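Local coordinates for argonaute protein (Marinitoga piezophila, PDB 5I4A) that uses short guide RNAs bearing a 5' hydroxyl to bind complementary targets and cleave single-stranded DNA, with a preference for manganese, at residues I270-N275 with S288-E293; D283-S288 with Y327-E332; E293-A298 with G334-E339; K435-K440 with Y603-V608. All blocks are in the same frame, centred on the assembly; numbering follows the deposited sequence.

Contact 1 (I270-N275 with S288-E293)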
loop_
_atom_site.group_PDB
_atom_site.type_symbol
_atom_site.label_atom_id
_atom_site.label_comp_id
_atom_site.label_asym_id
_atom_site.label_seq_id
_atom_site.Cartn_x
_atom_site.Cartn_y
_atom_site.Cartn_z
ATOM N N ILE A 270 22.047 3.852 -10.090
ATOM C CA ILE A 270 22.523 4.750 -11.136
ATOM C C ILE A 270 21.643 4.560 -12.363
ATOM O O ILE A 270 21.439 3.429 -12.820
ATOM C CB ILE A 270 24.000 4.488 -11.478
ATOM C CG1 ILE A 270 24.880 4.651 -10.239
ATOM C CG2 ILE A 270 24.463 5.427 -12.586
ATOM C CD1 ILE A 270 25.000 6.079 -9.752
ATOM N N TYR A 271 21.129 5.666 -12.893
ATOM C CA TYR A 271 20.326 5.646 -14.107
ATOM C C TYR A 271 21.218 5.866 -15.324
ATOM O O TYR A 271 22.085 6.744 -15.319
ATOM C CB TYR A 271 19.244 6.725 -14.056
ATOM C CG TYR A 271 18.243 6.578 -12.928
ATOM C CD1 TYR A 271 18.533 7.039 -11.649
ATOM C CD2 TYR A 271 17.000 5.997 -13.149
ATOM C CE1 TYR A 271 17.619 6.914 -10.620
ATOM C CE2 TYR A 271 16.079 5.869 -12.125
ATOM C CZ TYR A 271 16.394 6.328 -10.863
ATOM O OH TYR A 271 15.479 6.202 -9.845
ATOM N N LYS A 272 21.002 5.061 -16.364
ATOM C CA LYS A 272 21.717 5.195 -17.631
ATOM C C LYS A 272 20.808 5.889 -18.640
ATOM O O LYS A 272 19.800 5.320 -19.070
ATOM C CB LYS A 272 22.166 3.835 -18.164
ATOM C CG LYS A 272 23.506 3.348 -17.634
ATOM C CD LYS A 272 23.938 2.064 -18.337
ATOM C CE LYS A 272 24.868 2.339 -19.516
ATOM N NZ LYS A 272 24.281 3.270 -20.519
ATOM N N PHE A 273 21.170 7.107 -19.023
ATOM C CA PHE A 273 20.475 7.840 -20.066
ATOM C C PHE A 273 21.260 7.710 -21.373
ATOM O O PHE A 273 22.182 6.895 -21.489
ATOM C CB PHE A 273 20.281 9.292 -19.625
ATOM C CG PHE A 273 19.611 9.429 -18.286
ATOM C CD1 PHE A 273 18.278 9.082 -18.127
ATOM C CD2 PHE A 273 20.313 9.896 -17.186
ATOM C CE1 PHE A 273 17.659 9.197 -16.893
ATOM C CE2 PHE A 273 19.698 10.018 -15.951
ATOM C CZ PHE A 273 18.368 9.668 -15.805
ATOM N N LYS A 274 20.901 8.513 -22.377
ATOM C CA LYS A 274 21.578 8.403 -23.666
ATOM C C LYS A 274 22.995 8.960 -23.599
ATOM O O LYS A 274 23.947 8.312 -24.048
ATOM C CB LYS A 274 20.778 9.115 -24.756
ATOM C CG LYS A 274 21.456 9.114 -26.124
ATOM C CD LYS A 274 20.446 9.204 -27.258
ATOM C CE LYS A 274 21.056 9.841 -28.500
ATOM N NZ LYS A 274 21.101 11.326 -28.381
ATOM N N ASN A 275 23.160 10.161 -23.043
ATOM C CA ASN A 275 24.442 10.850 -23.092
ATOM C C ASN A 275 25.067 11.036 -21.712
ATOM O O ASN A 275 25.959 11.876 -21.550
ATOM C CB ASN A 275 24.278 12.198 -23.792
ATOM C CG ASN A 275 23.565 12.078 -25.126
ATOM O OD1 ASN A 275 23.893 11.218 -25.946
ATOM N ND2 ASN A 275 22.570 12.930 -25.341
ATOM N N SER A 288 19.054 13.007 -21.913
ATOM C CA SER A 288 18.060 12.521 -22.867
ATOM C C SER A 288 17.639 11.082 -22.588
ATOM O O SER A 288 18.328 10.359 -21.861
ATOM C CB SER A 288 18.585 12.660 -24.301
ATOM O OG SER A 288 17.541 12.487 -25.248
ATOM N N PHE A 289 16.495 10.673 -23.144
ATOM C CA PHE A 289 16.046 9.289 -23.038
ATOM C C PHE A 289 17.143 8.339 -23.497
ATOM O O PHE A 289 17.833 8.598 -24.484
ATOM C CB PHE A 289 14.798 9.048 -23.895
ATOM C CG PHE A 289 13.495 9.331 -23.198
ATOM C CD1 PHE A 289 13.437 10.156 -22.086
ATOM C CD2 PHE A 289 12.321 8.761 -23.663
ATOM C CE1 PHE A 289 12.229 10.408 -21.456
ATOM C CE2 PHE A 289 11.112 9.005 -23.038
ATOM C CZ PHE A 289 11.065 9.829 -21.933
ATOM N N TYR A 290 17.293 7.227 -22.772
ATOM C CA TYR A 290 18.182 6.159 -23.217
ATOM C C TYR A 290 17.874 5.753 -24.655
ATOM O O TYR A 290 18.785 5.543 -25.464
ATOM C CB TYR A 290 18.055 4.960 -22.277
ATOM C CG TYR A 290 18.925 3.773 -22.634
ATOM C CD1 TYR A 290 20.304 3.825 -22.472
ATOM C CD2 TYR A 290 18.363 2.595 -23.110
ATOM C CE1 TYR A 290 21.102 2.741 -22.788
ATOM C CE2 TYR A 290 19.153 1.504 -23.427
ATOM C CZ TYR A 290 20.521 1.584 -23.266
ATOM O OH TYR A 290 21.312 0.504 -23.581
ATOM N N LYS A 291 16.592 5.662 -24.994
ATOM C CA LYS A 291 16.156 5.342 -26.344
ATOM C C LYS A 291 14.941 6.188 -26.679
ATOM O O LYS A 291 13.953 6.180 -25.938
ATOM C CB LYS A 291 15.817 3.854 -26.478
ATOM C CG LYS A 291 15.361 3.437 -27.864
ATOM C CD LYS A 291 14.425 2.244 -27.775
ATOM C CE LYS A 291 14.633 1.275 -28.923
ATOM N NZ LYS A 291 15.235 -0.002 -28.446
ATOM N N ASN A 292 15.023 6.925 -27.783
ATOM C CA ASN A 292 13.883 7.693 -28.268
ATOM C C ASN A 292 13.929 7.756 -29.789
ATOM O O ASN A 292 13.632 6.761 -30.459
ATOM C CB ASN A 292 13.871 9.096 -27.654
ATOM C CG ASN A 292 12.502 9.759 -27.733
ATOM O OD1 ASN A 292 11.756 9.558 -28.692
ATOM N ND2 ASN A 292 12.169 10.552 -26.720
ATOM N N GLU A 293 14.320 8.910 -30.337
ATOM C CA GLU A 293 14.318 9.151 -31.782
ATOM C C GLU A 293 12.931 8.940 -32.381
ATOM O O GLU A 293 12.795 8.614 -33.563
ATOM C CB GLU A 293 15.347 8.279 -32.514
ATOM C CG GLU A 293 16.748 8.280 -31.914
ATOM C CD GLU A 293 16.959 7.155 -30.916
ATOM O OE1 GLU A 293 17.183 7.451 -29.725
ATOM O OE2 GLU A 293 16.891 5.973 -31.327
#
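Within linker L2, the chain leaving strand 271-272, which lies between strands 277-278 and 433-434 in a small antiparallel sheet, meets the loop that follows helix 284-287. A single backbone hydrogen bond ties the two segments: Lys274 N donates to Ser288 O at 3.2 Å, nearly straight at the hydrogen (169°) but approaching from above the carbonyl plane. The Phe273 side chain crowds the same carbonyl, its CB 3.2 Å from Ser288 O. Aromatic contacts come from Tyr290, whose CG lies anti to the backbone N (chi1 180°), so that its ring runs alongside the Lys272 side chain, both pointing the same way. Lys272 bends at its last two torsions to bring NZ 3.9 Å from Tyr290 CE1, while Phe273 O sits in the ring plane, 3.7 Å from Tyr290 CD1. An alanine here would remove the ring beside Lys272 and would probably loosen the packing of this loop on strand 271-272. One residue before the tyrosine, Phe289 O is pressed by Lys274 CB at 3.0 Å.

Contact 2 (D283-S288 with Y327-E332)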
loop_
_atom_site.group_PDB
_atom_site.type_symbol
_atom_site.label_atom_id
_atom_site.label_comp_id
_atom_site.label_asym_id
_atom_site.label_seq_id
_atom_site.Cartn_x
_atom_site.Cartn_y
_atom_site.Cartn_z
ATOM N N ASP A 283 17.921 14.098 -13.974
ATOM C CA ASP A 283 18.966 14.317 -14.969
ATOM C C ASP A 283 18.627 13.731 -16.329
ATOM O O ASP A 283 19.424 13.882 -17.254
ATOM C CB ASP A 283 20.297 13.728 -14.483
ATOM C CG ASP A 283 21.059 14.682 -13.606
ATOM O OD1 ASP A 283 20.700 15.885 -13.598
ATOM O OD2 ASP A 283 22.021 14.238 -12.940
ATOM N N VAL A 284 17.473 13.079 -16.470
ATOM C CA VAL A 284 17.034 12.623 -17.784
ATOM C C VAL A 284 16.948 13.791 -18.759
ATOM O O VAL A 284 17.163 13.621 -19.966
ATOM C CB VAL A 284 15.684 11.869 -17.669
ATOM C CG1 VAL A 284 14.559 12.820 -17.274
ATOM C CG2 VAL A 284 15.356 11.117 -18.959
ATOM N N PHE A 285 16.645 14.992 -18.261
ATOM C CA PHE A 285 16.605 16.180 -19.104
ATOM C C PHE A 285 17.989 16.706 -19.454
ATOM O O PHE A 285 18.107 17.536 -20.363
ATOM C CB PHE A 285 15.793 17.285 -18.424
ATOM C CG PHE A 285 14.344 16.944 -18.239
ATOM C CD1 PHE A 285 13.461 17.012 -19.306
ATOM C CD2 PHE A 285 13.862 16.557 -17.002
ATOM C CE1 PHE A 285 12.125 16.698 -19.142
ATOM C CE2 PHE A 285 12.527 16.244 -16.832
ATOM C CZ PHE A 285 11.657 16.314 -17.905
ATOM N N LYS A 286 19.031 16.257 -18.756
ATOM C CA LYS A 286 20.402 16.591 -19.125
ATOM C C LYS A 286 20.954 15.669 -20.202
ATOM O O LYS A 286 21.685 16.123 -21.087
ATOM C CB LYS A 286 21.325 16.522 -17.904
ATOM C CG LYS A 286 21.283 17.725 -16.981
ATOM C CD LYS A 286 22.397 17.631 -15.952
ATOM C CE LYS A 286 22.253 18.681 -14.868
ATOM N NZ LYS A 286 23.060 18.316 -13.669
ATOM N N TYR A 287 20.616 14.381 -20.145
ATOM C CA TYR A 287 21.282 13.369 -20.954
ATOM C C TYR A 287 20.327 12.600 -21.857
ATOM O O TYR A 287 20.750 11.623 -22.491
ATOM C CB TYR A 287 22.048 12.404 -20.044
ATOM C CG TYR A 287 22.929 13.114 -19.039
ATOM C CD1 TYR A 287 24.100 13.746 -19.438
ATOM C CD2 TYR A 287 22.589 13.153 -17.690
ATOM C CE1 TYR A 287 24.910 14.398 -18.525
ATOM C CE2 TYR A 287 23.393 13.804 -16.768
ATOM C CZ TYR A 287 24.553 14.425 -17.193
ATOM O OH TYR A 287 25.361 15.074 -16.285
ATOM N N SER A 288 19.054 13.007 -21.913
ATOM C CA SER A 288 18.060 12.521 -22.867
ATOM C C SER A 288 17.639 11.082 -22.588
ATOM O O SER A 288 18.328 10.359 -21.861
ATOM C CB SER A 288 18.585 12.660 -24.301
ATOM O OG SER A 288 17.541 12.487 -25.248
ATOM N N TYR A 327 8.480 22.451 -25.742
ATOM C CA TYR A 327 9.310 21.996 -26.854
ATOM C C TYR A 327 10.742 21.722 -26.416
ATOM O O TYR A 327 11.391 20.822 -26.956
ATOM C CB TYR A 327 9.299 23.024 -27.985
ATOM C CG TYR A 327 7.987 23.106 -28.730
ATOM C CD1 TYR A 327 7.705 22.233 -29.774
ATOM C CD2 TYR A 327 7.034 24.060 -28.395
ATOM C CE1 TYR A 327 6.507 22.306 -30.460
ATOM C CE2 TYR A 327 5.834 24.139 -29.076
ATOM C CZ TYR A 327 5.576 23.259 -30.109
ATOM O OH TYR A 327 4.384 23.334 -30.793
ATOM N N ARG A 328 11.258 22.491 -25.458
ATOM C CA ARG A 328 12.599 22.217 -24.951
ATOM C C ARG A 328 12.632 20.903 -24.183
ATOM O O ARG A 328 13.611 20.154 -24.270
ATOM C CB ARG A 328 13.082 23.372 -24.072
ATOM C CG ARG A 328 13.200 24.701 -24.810
ATOM C CD ARG A 328 14.095 25.687 -24.072
ATOM N NE ARG A 328 13.673 25.907 -22.693
ATOM C CZ ARG A 328 12.718 26.758 -22.334
ATOM N NH1 ARG A 328 12.078 27.464 -23.254
ATOM N NH2 ARG A 328 12.400 26.896 -21.055
ATOM N N ALA A 329 11.567 20.602 -23.436
ATOM C CA ALA A 329 11.494 19.327 -22.727
ATOM C C ALA A 329 11.490 18.156 -23.702
ATOM O O ALA A 329 12.184 17.156 -23.487
ATOM C CB ALA A 329 10.253 19.287 -21.839
ATOM N N ALA A 330 10.718 18.263 -24.786
ATOM C CA ALA A 330 10.667 17.180 -25.763
ATOM C C ALA A 330 12.001 17.022 -26.482
ATOM O O ALA A 330 12.434 15.899 -26.760
ATOM C CB ALA A 330 9.539 17.430 -26.765
ATOM N N ALA A 331 12.662 18.138 -26.796
ATOM C CA ALA A 331 13.998 18.064 -27.377
ATOM C C ALA A 331 14.991 17.461 -26.390
ATOM O O ALA A 331 15.779 16.576 -26.745
ATOM C CB ALA A 331 14.451 19.453 -27.826
ATOM N N GLU A 332 14.954 17.921 -25.136
ATOM C CA GLU A 332 15.877 17.406 -24.127
ATOM C C GLU A 332 15.687 15.915 -23.897
ATOM O O GLU A 332 16.654 15.205 -23.605
ATOM C CB GLU A 332 15.700 18.170 -22.814
ATOM C CG GLU A 332 16.336 19.553 -22.807
ATOM C CD GLU A 332 15.865 20.411 -21.648
ATOM O OE1 GLU A 332 16.067 21.643 -21.701
ATOM O OE2 GLU A 332 15.286 19.860 -20.686
HETATM O O HOH W 1 18.988 16.522 -22.990
HETATM O O HOH W 2 17.799 15.286 -26.866
#
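Glu332, near the C-terminal end of helix 325-333 in the Mid domain, lies against the short helix 284-287 of linker L2 in a helix-to-helix contact bridged by water. Its side chain, extended beyond CG, crosses that of Phe285 at about a right angle, with the carboxylate and ring planes 79° apart. OE2 of Glu332 reaches Phe285 CB at 3.5 Å, while the aliphatic CB and CG of Glu332 rest on Phe285 O. One turn earlier, Ala329 CB packs 4.2 Å from Phe285 CE1. Ser288, where the chain leaves the short helix with positive phi, sets its CA 3.1 Å from Glu332 O in a CH...O contact. A glycine in place of Glu332 would remove the chain that lies across Phe285, and would probably loosen the packing of that ring between the helices.

Water 1 donates to both Phe285 O (3.0 Å) and Glu332 O (2.7 Å), joining two carbonyls that could not bond to each other. Water 2 lies between Ser288 OG and Ala331 O. Farther out, Lys416 makes a cation-pi contact with the Phe285 ring, and Val419 of helix 412-424 packs on Ala329. The short helix is secured at its start by Asp283 O, which accepts from Lys286 N and Tyr287 N.

Contact 3 (E293-A298 with G334-E339)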
loop_
_atom_site.group_PDB
_atom_site.type_symbol
_atom_site.label_atom_id
_atom_site.label_comp_id
_atom_site.label_asym_id
_atom_site.label_seq_id
_atom_site.Cartn_x
_atom_site.Cartn_y
_atom_site.Cartn_z
ATOM N N GLU A 293 14.320 8.910 -30.337
ATOM C CA GLU A 293 14.318 9.151 -31.782
ATOM C C GLU A 293 12.931 8.940 -32.381
ATOM O O GLU A 293 12.795 8.614 -33.563
ATOM C CB GLU A 293 15.347 8.279 -32.514
ATOM C CG GLU A 293 16.748 8.280 -31.914
ATOM C CD GLU A 293 16.959 7.155 -30.916
ATOM O OE1 GLU A 293 17.183 7.451 -29.725
ATOM O OE2 GLU A 293 16.891 5.973 -31.327
ATOM N N GLN A 294 11.892 9.121 -31.565
ATOM C CA GLN A 294 10.509 8.920 -31.964
ATOM C C GLN A 294 9.776 10.255 -32.028
ATOM O O GLN A 294 10.132 11.201 -31.319
ATOM C CB GLN A 294 9.779 7.996 -30.981
ATOM C CG GLN A 294 10.487 6.674 -30.718
ATOM C CD GLN A 294 10.499 5.764 -31.933
ATOM O OE1 GLN A 294 11.542 5.236 -32.326
ATOM N NE2 GLN A 294 9.330 5.571 -32.530
ATOM N N PRO A 295 8.754 10.369 -32.874
ATOM C CA PRO A 295 7.963 11.602 -32.900
ATOM C C PRO A 295 6.971 11.647 -31.748
ATOM O O PRO A 295 6.421 10.625 -31.329
ATOM C CB PRO A 295 7.242 11.528 -34.251
ATOM C CG PRO A 295 7.100 10.062 -34.504
ATOM C CD PRO A 295 8.331 9.416 -33.916
ATOM N N LEU A 296 6.762 12.853 -31.227
ATOM C CA LEU A 296 5.723 13.121 -30.240
ATOM C C LEU A 296 4.554 13.778 -30.965
ATOM O O LEU A 296 4.652 14.929 -31.400
ATOM C CB LEU A 296 6.251 14.013 -29.119
ATOM C CG LEU A 296 5.248 14.387 -28.023
ATOM C CD1 LEU A 296 4.690 13.142 -27.353
ATOM C CD2 LEU A 296 5.891 15.310 -26.998
ATOM N N LYS A 297 3.460 13.037 -31.109
ATOM C CA LYS A 297 2.271 13.499 -31.810
ATOM C C LYS A 297 1.129 13.669 -30.817
ATOM O O LYS A 297 0.990 12.877 -29.880
ATOM C CB LYS A 297 1.877 12.517 -32.919
ATOM C CG LYS A 297 2.938 12.376 -34.009
ATOM C CD LYS A 297 2.548 11.345 -35.058
ATOM C CE LYS A 297 2.491 9.947 -34.467
ATOM N NZ LYS A 297 2.265 8.909 -35.510
ATOM N N ALA A 298 0.313 14.704 -31.018
ATOM C CA ALA A 298 -0.708 15.019 -30.028
ATOM C C ALA A 298 -1.848 15.808 -30.656
ATOM O O ALA A 298 -1.670 16.489 -31.669
ATOM C CB ALA A 298 -0.106 15.809 -28.858
ATOM N N GLY A 334 14.765 13.760 -26.183
ATOM C CA GLY A 334 15.184 13.016 -27.351
ATOM C C GLY A 334 14.119 12.725 -28.386
ATOM O O GLY A 334 14.330 11.840 -29.226
ATOM N N PHE A 335 12.989 13.429 -28.359
ATOM C CA PHE A 335 11.979 13.242 -29.391
ATOM C C PHE A 335 12.477 13.811 -30.714
ATOM O O PHE A 335 13.031 14.912 -30.763
ATOM C CB PHE A 335 10.665 13.914 -28.991
ATOM C CG PHE A 335 9.944 13.225 -27.870
ATOM C CD1 PHE A 335 9.254 12.046 -28.095
ATOM C CD2 PHE A 335 9.944 13.762 -26.593
ATOM C CE1 PHE A 335 8.587 11.409 -27.066
ATOM C CE2 PHE A 335 9.282 13.129 -25.561
ATOM C CZ PHE A 335 8.601 11.951 -25.799
ATOM N N SER A 336 12.287 13.044 -31.790
ATOM C CA SER A 336 12.695 13.515 -33.110
ATOM C C SER A 336 11.969 14.801 -33.480
ATOM O O SER A 336 12.577 15.736 -34.013
ATOM C CB SER A 336 12.444 12.431 -34.159
ATOM O OG SER A 336 11.063 12.138 -34.277
ATOM N N LYS A 337 10.674 14.878 -33.183
ATOM C CA LYS A 337 9.916 16.088 -33.467
ATOM C C LYS A 337 8.613 16.074 -32.680
ATOM O O LYS A 337 8.175 15.038 -32.169
ATOM C CB LYS A 337 9.633 16.227 -34.965
ATOM C CG LYS A 337 8.770 15.109 -35.491
ATOM C CD LYS A 337 8.549 15.211 -36.987
ATOM C CE LYS A 337 7.333 14.442 -37.386
ATOM N NZ LYS A 337 7.232 14.331 -38.873
ATOM N N VAL A 338 8.003 17.254 -32.591
ATOM C CA VAL A 338 6.692 17.440 -31.984
ATOM C C VAL A 338 5.721 17.821 -33.091
ATOM O O VAL A 338 5.995 18.734 -33.879
ATOM C CB VAL A 338 6.725 18.514 -30.883
ATOM C CG1 VAL A 338 5.359 18.642 -30.220
ATOM C CG2 VAL A 338 7.797 18.184 -29.856
ATOM N N GLU A 339 4.591 17.121 -33.153
ATOM C CA GLU A 339 3.634 17.310 -34.234
ATOM C C GLU A 339 2.226 17.295 -33.662
ATOM O O GLU A 339 1.813 16.312 -33.042
ATOM C CB GLU A 339 3.789 16.225 -35.300
ATOM C CG GLU A 339 2.787 16.320 -36.433
ATOM C CD GLU A 339 3.013 15.265 -37.495
ATOM O OE1 GLU A 339 2.375 15.349 -38.566
ATOM O OE2 GLU A 339 3.833 14.352 -37.260
#
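Leu296 leaves its strand with CG anti to the backbone N (chi1 179°). Its CB lies over one face of the Phe335 ring, offset toward the rim, in a CH-pi contact 4.0 Å from the ring centroid. From CG the chain forks, and CD2 comes to 4.5 Å from Val338 CG2, a loose apolar contact at the tip. Met374 and Met422 add to the packing round this leucine. The edge of the Phe335 ring is used as well: Gln294 O lies in its plane, 3.4 Å from Phe335 CD1.

The backbone beneath is a pair of parallel strands, 295-298 and 337-339, whose axes differ by 14° in direction; they belong to the parallel sheet of the Mid domain, with helix 325-333 lying in the crossover that links them. Both backbone polar atoms of Leu296 bond to strand 337-339, N donating to Lys337 O and O accepting from Glu339 N, each at 2.8 Å and nearly along the C=O axis. Ala298 N continues the ladder to Glu339 O. On the face opposite Leu296 and Val338, Lys297 and Glu339 run side by side, Lys297 CG 3.9 Å from Glu339 OE2; the ammonium itself forms a salt bridge with Asp371. Before the strands, Gly334 closes helix 325-333 in a Schellman motif, and its O accepts from Glu293 N at 3.1 Å.

Contact 4 (K435-K440 with Y603-V608)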
loop_
_atom_site.group_PDB
_atom_site.type_symbol
_atom_site.label_atom_id
_atom_site.label_comp_id
_atom_site.label_asym_id
_atom_site.label_seq_id
_atom_site.Cartn_x
_atom_site.Cartn_y
_atom_site.Cartn_z
ATOM N N LYS A 435 21.738 0.697 -14.411
ATOM C CA LYS A 435 23.081 0.187 -14.663
ATOM C C LYS A 435 23.236 -1.239 -14.147
ATOM O O LYS A 435 23.827 -2.092 -14.819
ATOM C CB LYS A 435 24.113 1.110 -14.018
ATOM C CG LYS A 435 25.482 1.060 -14.661
ATOM C CD LYS A 435 26.466 1.958 -13.929
ATOM C CE LYS A 435 27.774 2.058 -14.692
ATOM N NZ LYS A 435 28.196 0.724 -15.198
ATOM N N LYS A 436 22.690 -1.521 -12.962
ATOM C CA LYS A 436 22.800 -2.843 -12.361
ATOM C C LYS A 436 21.794 -3.841 -12.917
ATOM O O LYS A 436 21.937 -5.043 -12.667
ATOM C CB LYS A 436 22.640 -2.736 -10.843
ATOM C CG LYS A 436 23.775 -1.983 -10.168
ATOM C CD LYS A 436 23.577 -1.874 -8.665
ATOM C CE LYS A 436 24.853 -1.382 -7.989
ATOM N NZ LYS A 436 24.687 -1.216 -6.516
ATOM N N MET A 437 20.785 -3.381 -13.658
ATOM C CA MET A 437 19.819 -4.273 -14.285
ATOM C C MET A 437 20.161 -4.617 -15.728
ATOM O O MET A 437 19.460 -5.439 -16.331
ATOM C CB MET A 437 18.415 -3.656 -14.237
ATOM C CG MET A 437 17.823 -3.552 -12.841
ATOM S SD MET A 437 17.562 -5.163 -12.076
ATOM C CE MET A 437 16.267 -5.834 -13.113
ATOM N N GLU A 438 21.217 -4.026 -16.291
ATOM C CA GLU A 438 21.501 -4.205 -17.713
ATOM C C GLU A 438 21.777 -5.663 -18.066
ATOM O O GLU A 438 21.562 -6.072 -19.211
ATOM C CB GLU A 438 22.677 -3.312 -18.117
ATOM C CG GLU A 438 22.967 -3.292 -19.611
ATOM C CD GLU A 438 23.748 -2.063 -20.046
ATOM O OE1 GLU A 438 24.023 -1.203 -19.184
ATOM O OE2 GLU A 438 24.084 -1.956 -21.246
ATOM N N ASP A 439 22.224 -6.476 -17.115
ATOM C CA ASP A 439 22.519 -7.868 -17.426
ATOM C C ASP A 439 21.502 -8.827 -16.824
ATOM O O ASP A 439 21.832 -9.991 -16.581
ATOM C CB ASP A 439 23.936 -8.221 -16.938
ATOM C CG ASP A 439 24.118 -8.062 -15.415
ATOM O OD1 ASP A 439 23.335 -7.350 -14.766
ATOM O OD2 ASP A 439 25.055 -8.658 -14.849
ATOM N N LYS A 440 20.273 -8.366 -16.583
ATOM C CA LYS A 440 19.238 -9.181 -15.952
ATOM C C LYS A 440 18.092 -9.528 -16.902
ATOM O O LYS A 440 16.979 -9.799 -16.445
ATOM C CB LYS A 440 18.682 -8.483 -14.707
ATOM C CG LYS A 440 19.732 -8.079 -13.686
ATOM C CD LYS A 440 20.566 -9.271 -13.255
ATOM C CE LYS A 440 21.409 -8.944 -12.035
ATOM N NZ LYS A 440 22.259 -7.736 -12.234
ATOM N N TYR A 603 14.783 -4.583 -4.958
ATOM C CA TYR A 603 14.885 -3.153 -4.692
ATOM C C TYR A 603 15.066 -2.363 -5.982
ATOM O O TYR A 603 14.440 -1.312 -6.168
ATOM C CB TYR A 603 16.036 -2.873 -3.728
ATOM C CG TYR A 603 16.174 -1.409 -3.379
ATOM C CD1 TYR A 603 15.333 -0.819 -2.447
ATOM C CD2 TYR A 603 17.137 -0.618 -3.986
ATOM C CE1 TYR A 603 15.449 0.518 -2.125
ATOM C CE2 TYR A 603 17.262 0.722 -3.671
ATOM C CZ TYR A 603 16.417 1.283 -2.739
ATOM O OH TYR A 603 16.531 2.614 -2.416
ATOM N N LEU A 604 15.925 -2.847 -6.882
ATOM C CA LEU A 604 16.108 -2.170 -8.163
ATOM C C LEU A 604 14.809 -2.125 -8.954
ATOM O O LEU A 604 14.586 -1.183 -9.722
ATOM C CB LEU A 604 17.200 -2.863 -8.980
ATOM C CG LEU A 604 18.639 -2.800 -8.457
ATOM C CD1 LEU A 604 19.503 -3.833 -9.150
ATOM C CD2 LEU A 604 19.228 -1.406 -8.636
ATOM N N LEU A 605 13.935 -3.117 -8.768
ATOM C CA LEU A 605 12.645 -3.108 -9.451
ATOM C C LEU A 605 11.799 -1.900 -9.065
ATOM O O LEU A 605 10.914 -1.498 -9.830
ATOM C CB LEU A 605 11.878 -4.395 -9.155
ATOM C CG LEU A 605 12.327 -5.630 -9.940
ATOM C CD1 LEU A 605 11.509 -6.841 -9.527
ATOM C CD2 LEU A 605 12.204 -5.370 -11.433
ATOM N N THR A 606 12.036 -1.316 -7.889
ATOM C CA THR A 606 11.314 -0.105 -7.515
ATOM C C THR A 606 11.740 1.109 -8.333
ATOM O O THR A 606 11.102 2.162 -8.229
ATOM C CB THR A 606 11.504 0.198 -6.023
ATOM O OG1 THR A 606 12.794 0.784 -5.811
ATOM C CG2 THR A 606 11.388 -1.079 -5.195
ATOM N N ARG A 607 12.795 0.988 -9.142
ATOM C CA ARG A 607 13.312 2.104 -9.917
ATOM C C ARG A 607 13.397 1.836 -11.412
ATOM O O ARG A 607 13.850 2.716 -12.150
ATOM C CB ARG A 607 14.710 2.503 -9.418
ATOM C CG ARG A 607 14.779 2.875 -7.948
ATOM C CD ARG A 607 14.127 4.224 -7.670
ATOM N NE ARG A 607 14.491 4.715 -6.347
ATOM C CZ ARG A 607 15.585 5.426 -6.093
ATOM N NH1 ARG A 607 16.418 5.738 -7.079
ATOM N NH2 ARG A 607 15.848 5.824 -4.854
ATOM N N VAL A 608 12.991 0.653 -11.885
ATOM C CA VAL A 608 13.071 0.361 -13.314
ATOM C C VAL A 608 12.100 1.196 -14.131
ATOM O O VAL A 608 12.155 1.165 -15.365
ATOM C CB VAL A 608 12.826 -1.135 -13.597
ATOM C CG1 VAL A 608 13.890 -1.979 -12.926
ATOM C CG2 VAL A 608 11.438 -1.543 -13.140
#
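Met437 and Leu604 slide past each other in opposite directions, each side chain leaving its backbone toward the other segment. Both have CG anti to the carbonyl carbon, but Met437 then bends at chi2 (-64°) and chi3 (-67°), which curls the thioether along the leucine. Its SD lies 3.8 Å from Leu604 CD1, and CG also touches this leucine. At the tip Met437 CE reaches Leu605 CD2 at 4.4 Å, while nearer the backbone CG lies 4.2 Å from Val608 CG1. Lys436 adds its CB, 3.7 Å from Leu604 CD1, while the rest of its extended chain leads away.

The loop that presents Met437 is a type I turn from Met437 to Lys440, closed by Lys440 N to Met437 O. Lys440 NZ folds back to donate to Lys436 O at 2.7 Å, nearly along the C=O axis, and forms a salt bridge with Asp439 OD1. The contact lies within the PIWI domain, whose fold is that of RNase H: the turn links strands 433-434 and 443-452 and rests on the last part of helix 595-605 and the residues that follow, with Leu434 packing on Leu604 and Val608, and Tyr445 on Met437 and Leu605.

Contacts 1, 2 and 3 form a continuous group in linker L2 and the Mid domain, and contact 1 carries it to the PIWI domain. Contacts 1 and 2 share Ser288, their centres 10 Å apart, and Asn275 N probably bonds to Tyr287 O at 2.9 Å. Contacts 2 and 3, with centres 12 Å apart, are joined through Ala330 O and Phe335 N. Toward contact 4, Ile270 O meets Lys435 N and Tyr271 OH meets Arg607 NH1 (3.0 Å), both probable hydrogen bonds. Contacts 3 and 4 do not touch, their nearest atoms about 14 Å apart. All four lie away from the annotated catalytic residues; their nearest atoms are about 9 to 12 Å from the bound nucleic acid.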